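Protein phosphatase 2C (Toxoplasma gondii, PDB 3D8K) probably removes phosphate from phosphoserine and phosphothreonine residues of other proteins, as a metal-dependent serine/threonine phosphatase of the PP2C family. Local coordinates at residues Val35-Gly40 against Ala52-Phe57; His61-Leu66 against Gly103-Leu108; Leu173-Cys178 against Gly268-Phe273; Ala302-Ala307 against Ile316-Arg321. All coordinates share one frame; numbering follows the deposited sequence.

In the fold
The four contacts cut through the PP2C beta-sandwich from one outer helix layer to the other. Contact 2 sets helix 61-74 beside the loop leading into strand 106-115, which neighbours the hairpin of contact 1; a probable hydrogen bond from S106 N to D55 O (2.7 Å) joins them, their centres about 8 Å apart. Between the sheets, M53 SE of contact 1 lies 3.8 Å from G268 CA of contact 3. Contact 3 continues into contact 4 through a probable bond from T269 N to S317 O (3.0 Å). Contacts 2 and 4, on opposite outer flanks, have centres about 20 Å apart and do not touch. The metal site of PP2C relatives lies at one end of such a sandwich.

Contact 1 (Val35-Gly40 against Ala52-Phe57); sequences VVVVEG and AMFDGF
V37 and A52 form the apolar centre, with V37 CG2 3.6 Å from the A52 methyl CB. The same V37 branch also reaches the edge of the F54 ring near its plane, 4.1 Å from CE2; with CG1 anti to the backbone N (chi1 -175°), CG2 lies beside that N. V35 shares this face, and outside the pair F54 and V35 pack on helix 61-74. On the other face the selenomethionine M53 bends at chi3 (-106°), which brings its terminal methyl CE to V36 CB at 4.0 Å; CE also packs against T318 and F319 of strand 316-322 in the second sheet. Between the two faces runs the backbone ladder. V35 N donates to F54 O at 2.9 Å, and F54 N returns a bond to V35 O at 2.8 Å. V37 N binds A52 O and A52 N binds V37 O, both at 2.9 Å, so V35-F54 and V37-A52 are hydrogen-bonded pairs and V36-M53 between them is non-hydrogen-bonded. Beyond V37 the strand carries one residue more than its partner before G40 pairs with V50, and V38, with helical backbone angles, accepts a bond from H51 ND1 at its carbonyl; this is consistent with a beta bulge. The arrangement is an antiparallel beta hairpin, two adjacent strands of one sheet in the PP2C beta-sandwich, with one face under a helix and the other in the sandwich interior.

Contact 2 (His61-Leu66 against Gly103-Leu108); sequences HSAMWL and GGSSAL
S62 and A63, in the first turn of helix 61-74, run past G104 and S105 with CA atoms 5.5 Å (S62 to G104) and 5.4 Å (A63 to S105) apart, where a loop leads into strand 106-115. The S62 side chain points at this loop: its CB comes to G104 O at 3.3 Å, while OG, beside the backbone N of S62, lies against G103 CA at 3.5 Å. G104 has backbone angles (phi 153°, psi 92°) at which a side chain would jam against the preceding carbonyl. One residue on, S105 lies against the helix. Its OG stands anti to its backbone N (chi1 175°), which carries it to A63 CA at 3.7 Å and to the L66 methyl CD1 at 3.6 Å. That hydroxyl donates to the carbonyl O of S106 at 2.9 Å, from a position tilted off the carbonyl plane, so its polarity is met within the loop while its flank faces carbon. A63, L66 and S105 all also pack on F54 of the adjacent strand 48-55, and L66 touches F230 and M92. The contact seats the start of helix 61-74, one of the outer helices, on the loop entering strand 106-115 in the alpha-beta-beta-alpha PP2C sandwich.

Contact 3 (Leu173-Cys178 against Gly268-Phe273); sequences LGNSRC and GTAGAF
R177 and G268 make a single hydrogen-bonded antiparallel pair at the very point where the second chain leaves its strand, so the ladder across this contact consists of one two-bond ring. R177 N donates almost straight (175°) to G268 O at 3.3 Å, and G268 N to R177 O at 3.2 Å. Beyond it the chain curls through A270-A272, whose backbone angles are helical, and this turn brings F273 back beside R177. The arginine crosses the ring obliquely, although the detailed fit of its stem to the ring is doubtful in the model; the guanidinium and ring planes lie 27° apart. I282 of helix 279-288 touches both residues. Past the pair, beside the turn, N175 holds CG in the crowded position between its backbone N and carbonyl carbon (chi1 56°), and its side-chain amide lies against the A270 methyl, CG to CB 3.5 Å. S176 lies between, with OG 3.8 Å from T269 CA. T269 points away, and its OG1 is hydrogen-bonded to S317 N on the neighbouring strand. The chemistry implies a join in which the two backbone bonds are the hydrogen bonds identified between the segments, and side-chain packing adds to them.

Contact 4 (Ala302-Ala307 against Ile316-Arg321); sequences AMVVNA and ISTFVR
T318 OG1 meets the V304 methyl CG2 at 3.5 Å and is hydrogen-bonded to the carbonyl O of A300, one turn earlier in the same helix. With chi1 at 66°, OG1 sits between the backbone N and carbonyl carbon of T318 and is turned to the helix, so a buried hydroxyl is satisfied by a helix carbonyl while the V304 methyl lies beside it. The other branch, CG2, lies under M303, 3.5 Å from its CB and 3.7 Å from its CE; the two side chains slide past each other in opposite directions. A bend at chi3 (71°) folds the terminal methyl CE of this selenomethionine back over T318, and SE is left 4.1 Å from V320 CG2. Toward the other end of the contact, the CB of A307 packs on I316 CD1 at 3.5 Å and on the I316 branch CG2 at 4.0 Å. Thus I316, T318 and V320, every second residue of the strand, face the helix; the axes of segments 302-307 and 316-321 approach to 8.0 Å, at 151° between their directions. S317, F319 and R321 point away from the helix: F319 packs on M53 between the sheets, and R321 forms a salt bridge with D349. M303 also touches F273, which extends the apolar layer beneath the helix. Helix and strand thus meet mainly through methyl, methylene and selenium surfaces, and the threonine hydroxyl adds a polar link by bonding to A300 O of the same helix.

Contact 1 (Val35-Gly40 against Ala52-Phe57)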
loop_
_atom_site.group_PDB
_atom_site.type_symbol
_atom_site.label_atom_id
_atom_site.label_comp_id
_atom_site.label_asym_id
_atom_site.label_seq_id
_atom_site.Cartn_x
_atom_site.Cartn_y
_atom_site.Cartn_z
ATOM N N VAL C 35 -27.503 13.228 -16.301
ATOM C CA VAL C 35 -26.499 13.042 -15.275
ATOM C C VAL C 35 -25.179 12.763 -15.982
ATOM O O VAL C 35 -25.153 12.153 -17.054
ATOM C CB VAL C 35 -26.855 11.841 -14.386
ATOM C CG1 VAL C 35 -25.998 11.844 -13.125
ATOM C CG2 VAL C 35 -28.340 11.878 -14.036
ATOM N N VAL C 36 -24.075 13.215 -15.398
ATOM C CA VAL C 36 -22.786 12.981 -16.028
ATOM C C VAL C 36 -21.724 12.463 -15.093
ATOM O O VAL C 36 -21.568 12.954 -13.978
ATOM C CB VAL C 36 -22.254 14.251 -16.740
ATOM C CG1 VAL C 36 -23.263 15.371 -16.587
ATOM C CG2 VAL C 36 -20.880 14.631 -16.213
ATOM N N VAL C 37 -21.027 11.438 -15.565
ATOM C CA VAL C 37 -19.933 10.841 -14.828
ATOM C C VAL C 37 -18.734 11.580 -15.389
ATOM O O VAL C 37 -18.178 11.179 -16.416
ATOM C CB VAL C 37 -19.771 9.349 -15.151
ATOM C CG1 VAL C 37 -18.694 8.747 -14.261
ATOM C CG2 VAL C 37 -21.085 8.628 -14.966
ATOM N N VAL C 38 -18.359 12.672 -14.732
ATOM C CA VAL C 38 -17.231 13.480 -15.186
ATOM C C VAL C 38 -15.933 12.696 -15.267
ATOM O O VAL C 38 -15.120 12.945 -16.139
ATOM C CB VAL C 38 -16.984 14.676 -14.261
ATOM C CG1 VAL C 38 -16.177 15.747 -15.007
ATOM C CG2 VAL C 38 -18.312 15.211 -13.749
ATOM N N GLU C 39 -15.754 11.743 -14.362
ATOM C CA GLU C 39 -14.552 10.928 -14.346
ATOM C C GLU C 39 -14.705 9.727 -13.422
ATOM O O GLU C 39 -15.335 9.818 -12.371
ATOM C CB GLU C 39 -13.361 11.777 -13.891
ATOM C CG GLU C 39 -12.170 10.966 -13.395
ATOM C CD GLU C 39 -10.958 11.080 -14.285
ATOM O OE1 GLU C 39 -11.031 10.598 -15.433
ATOM O OE2 GLU C 39 -9.937 11.647 -13.834
ATOM N N GLY C 40 -14.116 8.610 -13.825
ATOM C CA GLY C 40 -14.161 7.389 -13.042
ATOM C C GLY C 40 -12.902 6.590 -13.329
ATOM O O GLY C 40 -12.225 6.852 -14.335
ATOM N N ALA C 52 -18.797 9.490 -18.660
ATOM C CA ALA C 52 -20.077 9.062 -19.186
ATOM C C ALA C 52 -21.133 10.147 -19.158
ATOM O O ALA C 52 -21.030 11.126 -18.427
ATOM C CB ALA C 52 -20.552 7.836 -18.435
HETATM N N MSE C 53 -22.168 9.957 -19.960
HETATM C CA MSE C 53 -23.231 10.946 -20.036
HETATM C C MSE C 53 -24.583 10.277 -20.254
HETATM O O MSE C 53 -24.762 9.480 -21.178
HETATM C CB MSE C 53 -22.922 11.900 -21.169
HETATM C CG MSE C 53 -23.641 13.178 -21.051
HETATM SE SE MSE C 53 -22.641 14.464 -22.082
HETATM C CE MSE C 53 -21.840 15.442 -20.571
ATOM N N PHE C 54 -25.539 10.603 -19.401
ATOM C CA PHE C 54 -26.853 10.010 -19.511
ATOM C C PHE C 54 -27.922 11.081 -19.648
ATOM O O PHE C 54 -28.161 11.859 -18.738
ATOM C CB PHE C 54 -27.090 9.134 -18.286
ATOM C CG PHE C 54 -26.111 8.007 -18.170
ATOM C CD1 PHE C 54 -26.236 6.882 -18.982
ATOM C CD2 PHE C 54 -25.036 8.082 -17.286
ATOM C CE1 PHE C 54 -25.308 5.849 -18.915
ATOM C CE2 PHE C 54 -24.100 7.062 -17.208
ATOM C CZ PHE C 54 -24.233 5.942 -18.020
ATOM N N ASP C 55 -28.551 11.133 -20.809
ATOM C CA ASP C 55 -29.600 12.112 -21.041
ATOM C C ASP C 55 -30.942 11.387 -21.090
ATOM O O ASP C 55 -31.242 10.673 -22.049
ATOM C CB ASP C 55 -29.328 12.868 -22.350
ATOM C CG ASP C 55 -30.355 13.939 -22.621
ATOM O OD1 ASP C 55 -30.765 14.615 -21.650
ATOM O OD2 ASP C 55 -30.747 14.110 -23.796
ATOM N N GLY C 56 -31.746 11.579 -20.049
ATOM C CA GLY C 56 -33.030 10.899 -19.971
ATOM C C GLY C 56 -34.261 11.600 -20.514
ATOM O O GLY C 56 -34.427 12.808 -20.343
ATOM N N PHE C 57 -35.135 10.852 -21.186
ATOM C CA PHE C 57 -36.349 11.469 -21.698
ATOM C C PHE C 57 -37.500 11.345 -20.716
ATOM O O PHE C 57 -37.888 10.248 -20.293
ATOM C CB PHE C 57 -36.763 10.927 -23.067
ATOM C CG PHE C 57 -36.391 9.507 -23.313
ATOM C CD1 PHE C 57 -35.073 9.159 -23.607
ATOM C CD2 PHE C 57 -37.374 8.524 -23.346
ATOM C CE1 PHE C 57 -34.736 7.856 -23.943
ATOM C CE2 PHE C 57 -37.054 7.216 -23.679
ATOM C CZ PHE C 57 -35.732 6.877 -23.982
#

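Contact 2 (His61-Leu66 against Gly103-Leu108)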
loop_
_atom_site.group_PDB
_atom_site.type_symbol
_atom_site.label_atom_id
_atom_site.label_comp_id
_atom_site.label_asym_id
_atom_site.label_seq_id
_atom_site.Cartn_x
_atom_site.Cartn_y
_atom_site.Cartn_z
ATOM N N HIS C 61 -34.959 9.336 -13.427
ATOM C CA HIS C 61 -34.753 8.029 -12.791
ATOM C C HIS C 61 -33.951 7.038 -13.622
ATOM O O HIS C 61 -33.036 6.390 -13.112
ATOM C CB HIS C 61 -36.109 7.407 -12.428
ATOM C CG HIS C 61 -36.964 8.301 -11.591
ATOM N ND1 HIS C 61 -36.579 8.733 -10.341
ATOM C CD2 HIS C 61 -38.124 8.939 -11.870
ATOM C CE1 HIS C 61 -37.459 9.607 -9.891
ATOM N NE2 HIS C 61 -38.407 9.751 -10.800
ATOM N N SER C 62 -34.299 6.907 -14.894
ATOM C CA SER C 62 -33.573 5.989 -15.750
ATOM C C SER C 62 -32.125 6.445 -15.977
ATOM O O SER C 62 -31.216 5.628 -16.110
ATOM C CB SER C 62 -34.312 5.812 -17.075
ATOM O OG SER C 62 -35.316 4.825 -16.940
ATOM N N ALA C 63 -31.907 7.749 -16.019
ATOM C CA ALA C 63 -30.557 8.262 -16.190
ATOM C C ALA C 63 -29.794 8.058 -14.878
ATOM O O ALA C 63 -28.711 7.482 -14.861
ATOM C CB ALA C 63 -30.611 9.722 -16.529
HETATM N N MSE C 64 -30.398 8.512 -13.784
HETATM C CA MSE C 64 -29.809 8.432 -12.442
HETATM C C MSE C 64 -29.440 7.045 -11.934
HETATM O O MSE C 64 -28.570 6.923 -11.089
HETATM C CB MSE C 64 -30.724 9.105 -11.419
HETATM C CG MSE C 64 -30.107 9.221 -10.058
HETATM SE SE MSE C 64 -28.401 10.246 -10.069
HETATM C CE MSE C 64 -29.205 12.057 -10.293
ATOM N N TRP C 65 -30.103 6.014 -12.441
ATOM C CA TRP C 65 -29.811 4.640 -12.042
ATOM C C TRP C 65 -28.531 4.253 -12.761
ATOM O O TRP C 65 -27.624 3.630 -12.207
ATOM C CB TRP C 65 -30.935 3.719 -12.508
ATOM C CG TRP C 65 -30.733 2.280 -12.158
ATOM C CD1 TRP C 65 -31.108 1.657 -11.010
ATOM C CD2 TRP C 65 -30.096 1.284 -12.963
ATOM N NE1 TRP C 65 -30.751 0.335 -11.048
ATOM C CE2 TRP C 65 -30.128 0.074 -12.246
ATOM C CE3 TRP C 65 -29.512 1.292 -14.242
ATOM C CZ2 TRP C 65 -29.583 -1.115 -12.736
ATOM C CZ3 TRP C 65 -28.966 0.108 -14.740
ATOM C CH2 TRP C 65 -29.013 -1.083 -13.989
ATOM N N LEU C 66 -28.483 4.636 -14.025
ATOM C CA LEU C 66 -27.342 4.348 -14.864
ATOM C C LEU C 66 -26.070 5.007 -14.351
ATOM O O LEU C 66 -25.050 4.350 -14.156
ATOM C CB LEU C 66 -27.630 4.820 -16.283
ATOM C CG LEU C 66 -28.767 4.096 -16.995
ATOM C CD1 LEU C 66 -29.092 4.834 -18.270
ATOM C CD2 LEU C 66 -28.381 2.664 -17.278
ATOM N N GLY C 103 -38.902 4.190 -17.869
ATOM C CA GLY C 103 -38.041 4.195 -19.046
ATOM C C GLY C 103 -37.706 5.541 -19.644
ATOM O O GLY C 103 -38.591 6.380 -19.803
ATOM N N GLY C 104 -36.427 5.749 -19.966
ATOM C CA GLY C 104 -36.025 7.009 -20.561
ATOM C C GLY C 104 -34.596 7.501 -20.372
ATOM O O GLY C 104 -34.308 8.187 -19.390
ATOM N N SER C 105 -33.698 7.158 -21.299
ATOM C CA SER C 105 -32.310 7.637 -21.242
ATOM C C SER C 105 -31.317 7.162 -22.308
ATOM O O SER C 105 -31.194 5.964 -22.593
ATOM C CB SER C 105 -31.701 7.402 -19.852
ATOM O OG SER C 105 -30.339 7.777 -19.866
ATOM N N SER C 106 -30.609 8.140 -22.878
ATOM C CA SER C 106 -29.593 7.893 -23.890
ATOM C C SER C 106 -28.308 7.748 -23.124
ATOM O O SER C 106 -28.251 8.032 -21.930
ATOM C CB SER C 106 -29.433 9.075 -24.830
ATOM O OG SER C 106 -28.719 10.104 -24.175
ATOM N N ALA C 107 -27.270 7.324 -23.821
ATOM C CA ALA C 107 -25.995 7.131 -23.188
ATOM C C ALA C 107 -24.838 7.418 -24.121
ATOM O O ALA C 107 -24.932 7.265 -25.341
ATOM C CB ALA C 107 -25.894 5.718 -22.677
ATOM N N LEU C 108 -23.741 7.837 -23.515
ATOM C CA LEU C 108 -22.520 8.124 -24.235
ATOM C C LEU C 108 -21.403 7.828 -23.249
ATOM O O LEU C 108 -21.307 8.461 -22.192
ATOM C CB LEU C 108 -22.481 9.582 -24.652
ATOM C CG LEU C 108 -21.569 9.872 -25.843
ATOM C CD1 LEU C 108 -21.390 11.382 -25.934
ATOM C CD2 LEU C 108 -20.216 9.191 -25.692
#

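Contact 3 (Leu173-Cys178 against Gly268-Phe273)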
loop_
_atom_site.group_PDB
_atom_site.type_symbol
_atom_site.label_atom_id
_atom_site.label_comp_id
_atom_site.label_asym_id
_atom_site.label_seq_id
_atom_site.Cartn_x
_atom_site.Cartn_y
_atom_site.Cartn_z
ATOM N N LEU C 173 -24.964 5.593 -27.627
ATOM C CA LEU C 173 -26.293 5.004 -27.708
ATOM C C LEU C 173 -27.301 6.107 -27.459
ATOM O O LEU C 173 -27.676 6.361 -26.320
ATOM C CB LEU C 173 -26.458 3.919 -26.636
ATOM C CG LEU C 173 -27.773 3.144 -26.652
ATOM C CD1 LEU C 173 -27.772 2.156 -27.815
ATOM C CD2 LEU C 173 -27.932 2.408 -25.351
ATOM N N GLY C 174 -27.738 6.769 -28.519
ATOM C CA GLY C 174 -28.702 7.838 -28.345
ATOM C C GLY C 174 -28.365 9.042 -29.192
ATOM O O GLY C 174 -27.646 8.935 -30.185
ATOM N N ASN C 175 -28.864 10.201 -28.787
ATOM C CA ASN C 175 -28.634 11.418 -29.541
ATOM C C ASN C 175 -27.539 12.332 -29.002
ATOM O O ASN C 175 -27.453 13.490 -29.405
ATOM C CB ASN C 175 -29.943 12.199 -29.662
ATOM C CG ASN C 175 -30.574 12.500 -28.310
ATOM O OD1 ASN C 175 -30.108 12.034 -27.265
ATOM N ND2 ASN C 175 -31.647 13.281 -28.326
ATOM N N SER C 176 -26.703 11.840 -28.099
ATOM C CA SER C 176 -25.629 12.688 -27.589
ATOM C C SER C 176 -24.519 12.709 -28.623
ATOM O O SER C 176 -24.461 11.843 -29.502
ATOM C CB SER C 176 -25.099 12.172 -26.251
ATOM O OG SER C 176 -26.001 12.481 -25.201
ATOM N N ARG C 177 -23.644 13.707 -28.528
ATOM C CA ARG C 177 -22.551 13.841 -29.484
ATOM C C ARG C 177 -21.206 13.965 -28.798
ATOM O O ARG C 177 -21.097 14.494 -27.694
ATOM C CB ARG C 177 -22.812 15.035 -30.401
ATOM C CG ARG C 177 -24.247 15.061 -30.892
ATOM C CD ARG C 177 -24.478 16.005 -32.046
ATOM N NE ARG C 177 -24.228 15.366 -33.338
ATOM C CZ ARG C 177 -24.821 15.730 -34.475
ATOM N NH1 ARG C 177 -25.701 16.724 -34.475
ATOM N NH2 ARG C 177 -24.535 15.104 -35.612
ATOM N N CYS C 178 -20.182 13.463 -29.472
ATOM C CA CYS C 178 -18.832 13.463 -28.937
ATOM C C CYS C 178 -17.842 13.811 -30.050
ATOM O O CYS C 178 -17.774 13.112 -31.057
ATOM C CB CYS C 178 -18.547 12.077 -28.376
ATOM S SG CYS C 178 -16.940 11.884 -27.651
ATOM N N GLY C 268 -21.475 16.464 -25.246
ATOM C CA GLY C 268 -22.617 17.206 -24.756
ATOM C C GLY C 268 -23.935 16.522 -25.061
ATOM O O GLY C 268 -24.058 15.753 -26.019
ATOM N N THR C 269 -24.933 16.798 -24.234
ATOM C CA THR C 269 -26.255 16.228 -24.439
ATOM C C THR C 269 -26.838 16.825 -25.726
ATOM O O THR C 269 -26.359 17.844 -26.224
ATOM C CB THR C 269 -27.163 16.555 -23.249
ATOM O OG1 THR C 269 -27.372 17.968 -23.181
ATOM C CG2 THR C 269 -26.509 16.110 -21.959
ATOM N N ALA C 270 -27.866 16.189 -26.272
ATOM C CA ALA C 270 -28.485 16.683 -27.496
ATOM C C ALA C 270 -28.801 18.169 -27.398
ATOM O O ALA C 270 -28.823 18.871 -28.399
ATOM C CB ALA C 270 -29.751 15.906 -27.780
ATOM N N GLY C 271 -29.055 18.637 -26.180
ATOM C CA GLY C 271 -29.368 20.038 -25.982
ATOM C C GLY C 271 -28.185 20.951 -26.258
ATOM O O GLY C 271 -28.337 22.010 -26.857
ATOM N N ALA C 272 -27.002 20.541 -25.818
ATOM C CA ALA C 272 -25.797 21.332 -26.016
ATOM C C ALA C 272 -25.623 21.727 -27.475
ATOM O O ALA C 272 -25.314 22.876 -27.780
ATOM C CB ALA C 272 -24.577 20.556 -25.540
ATOM N N PHE C 273 -25.841 20.782 -28.381
ATOM C CA PHE C 273 -25.648 21.058 -29.799
ATOM C C PHE C 273 -26.960 21.311 -30.534
ATOM O O PHE C 273 -26.995 21.386 -31.760
ATOM C CB PHE C 273 -24.908 19.887 -30.450
ATOM C CG PHE C 273 -23.671 19.451 -29.710
ATOM C CD1 PHE C 273 -22.964 18.333 -30.131
ATOM C CD2 PHE C 273 -23.207 20.148 -28.605
ATOM C CE1 PHE C 273 -21.816 17.913 -29.459
ATOM C CE2 PHE C 273 -22.063 19.738 -27.926
ATOM C CZ PHE C 273 -21.365 18.617 -28.355
#

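Contact 4 (Ala302-Ala307 against Ile316-Arg321)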
loop_
_atom_site.group_PDB
_atom_site.type_symbol
_atom_site.label_atom_id
_atom_site.label_comp_id
_atom_site.label_asym_id
_atom_site.label_seq_id
_atom_site.Cartn_x
_atom_site.Cartn_y
_atom_site.Cartn_z
ATOM N N ALA C 302 -18.705 27.774 -21.602
ATOM C CA ALA C 302 -19.115 28.504 -22.795
ATOM C C ALA C 302 -20.194 27.743 -23.568
ATOM O O ALA C 302 -21.211 28.316 -23.982
ATOM C CB ALA C 302 -17.915 28.761 -23.672
HETATM N N MSE C 303 -19.976 26.449 -23.754
HETATM C CA MSE C 303 -20.945 25.619 -24.455
HETATM C C MSE C 303 -22.350 25.728 -23.852
HETATM O O MSE C 303 -23.350 25.735 -24.583
HETATM C CB MSE C 303 -20.485 24.170 -24.432
HETATM C CG MSE C 303 -19.347 23.929 -25.361
HETATM SE SE MSE C 303 -18.480 22.301 -24.914
HETATM C CE MSE C 303 -19.888 21.068 -25.518
ATOM N N VAL C 304 -22.411 25.815 -22.520
ATOM C CA VAL C 304 -23.674 25.931 -21.798
ATOM C C VAL C 304 -24.325 27.273 -22.116
ATOM O O VAL C 304 -25.441 27.335 -22.637
ATOM C CB VAL C 304 -23.445 25.822 -20.275
ATOM C CG1 VAL C 304 -24.782 25.890 -19.528
ATOM C CG2 VAL C 304 -22.715 24.520 -19.954
ATOM N N VAL C 305 -23.607 28.350 -21.821
ATOM C CA VAL C 305 -24.109 29.685 -22.078
ATOM C C VAL C 305 -24.535 29.848 -23.529
ATOM O O VAL C 305 -25.631 30.320 -23.812
ATOM C CB VAL C 305 -23.043 30.735 -21.757
ATOM C CG1 VAL C 305 -23.578 32.125 -22.040
ATOM C CG2 VAL C 305 -22.645 30.620 -20.302
ATOM N N ASN C 306 -23.659 29.447 -24.444
ATOM C CA ASN C 306 -23.933 29.566 -25.866
ATOM C C ASN C 306 -25.177 28.803 -26.306
ATOM O O ASN C 306 -25.958 29.295 -27.120
ATOM C CB ASN C 306 -22.724 29.085 -26.661
ATOM C CG ASN C 306 -21.503 29.964 -26.468
ATOM O OD1 ASN C 306 -20.392 29.560 -26.797
ATOM N ND2 ASN C 306 -21.701 31.167 -25.944
ATOM N N ALA C 307 -25.355 27.592 -25.783
ATOM C CA ALA C 307 -26.523 26.791 -26.136
ATOM C C ALA C 307 -27.713 27.509 -25.546
ATOM O O ALA C 307 -28.837 27.382 -26.018
ATOM C CB ALA C 307 -26.415 25.391 -25.552
ATOM N N ILE C 316 -29.394 21.029 -20.847
ATOM C CA ILE C 316 -28.059 21.128 -21.435
ATOM C C ILE C 316 -26.909 20.671 -20.528
ATOM O O ILE C 316 -26.797 21.088 -19.377
ATOM C CB ILE C 316 -27.784 22.595 -21.875
ATOM C CG1 ILE C 316 -28.870 23.058 -22.845
ATOM C CG2 ILE C 316 -26.411 22.716 -22.519
ATOM C CD1 ILE C 316 -28.808 24.536 -23.164
ATOM N N SER C 317 -26.050 19.810 -21.056
ATOM C CA SER C 317 -24.909 19.335 -20.295
ATOM C C SER C 317 -23.688 19.200 -21.186
ATOM O O SER C 317 -23.772 18.711 -22.308
ATOM C CB SER C 317 -25.230 18.009 -19.626
ATOM O OG SER C 317 -26.200 18.213 -18.623
ATOM N N THR C 318 -22.549 19.637 -20.670
ATOM C CA THR C 318 -21.324 19.596 -21.439
ATOM C C THR C 318 -20.152 18.981 -20.689
ATOM O O THR C 318 -20.119 18.953 -19.450
ATOM C CB THR C 318 -20.938 21.017 -21.903
ATOM O OG1 THR C 318 -20.619 21.827 -20.764
ATOM C CG2 THR C 318 -22.105 21.655 -22.644
ATOM N N PHE C 319 -19.193 18.486 -21.465
ATOM C CA PHE C 319 -18.002 17.867 -20.920
ATOM C C PHE C 319 -16.817 18.071 -21.833
ATOM O O PHE C 319 -16.920 17.955 -23.051
ATOM C CB PHE C 319 -18.209 16.370 -20.721
ATOM C CG PHE C 319 -16.923 15.604 -20.593
ATOM C CD1 PHE C 319 -16.248 15.543 -19.389
ATOM C CD2 PHE C 319 -16.366 14.964 -21.696
ATOM C CE1 PHE C 319 -15.037 14.860 -19.291
ATOM C CE2 PHE C 319 -15.152 14.284 -21.595
ATOM C CZ PHE C 319 -14.496 14.231 -20.398
ATOM N N VAL C 320 -15.674 18.339 -21.227
ATOM C CA VAL C 320 -14.463 18.548 -21.985
ATOM C C VAL C 320 -13.275 17.948 -21.284
ATOM O O VAL C 320 -13.120 18.069 -20.075
ATOM C CB VAL C 320 -14.176 20.046 -22.173
ATOM C CG1 VAL C 320 -12.776 20.241 -22.768
ATOM C CG2 VAL C 320 -15.221 20.657 -23.074
ATOM N N ARG C 321 -12.432 17.284 -22.052
ATOM C CA ARG C 321 -11.224 16.727 -21.490
ATOM C C ARG C 321 -10.034 17.093 -22.356
ATOM O O ARG C 321 -10.098 17.077 -23.583
ATOM C CB ARG C 321 -11.290 15.213 -21.364
ATOM C CG ARG C 321 -9.925 14.675 -21.023
ATOM C CD ARG C 321 -9.955 13.305 -20.457
ATOM N NE ARG C 321 -8.611 12.879 -20.110
ATOM C CZ ARG C 321 -8.311 11.642 -19.741
ATOM N NH1 ARG C 321 -9.273 10.725 -19.684
ATOM N NH2 ARG C 321 -7.060 11.326 -19.417
#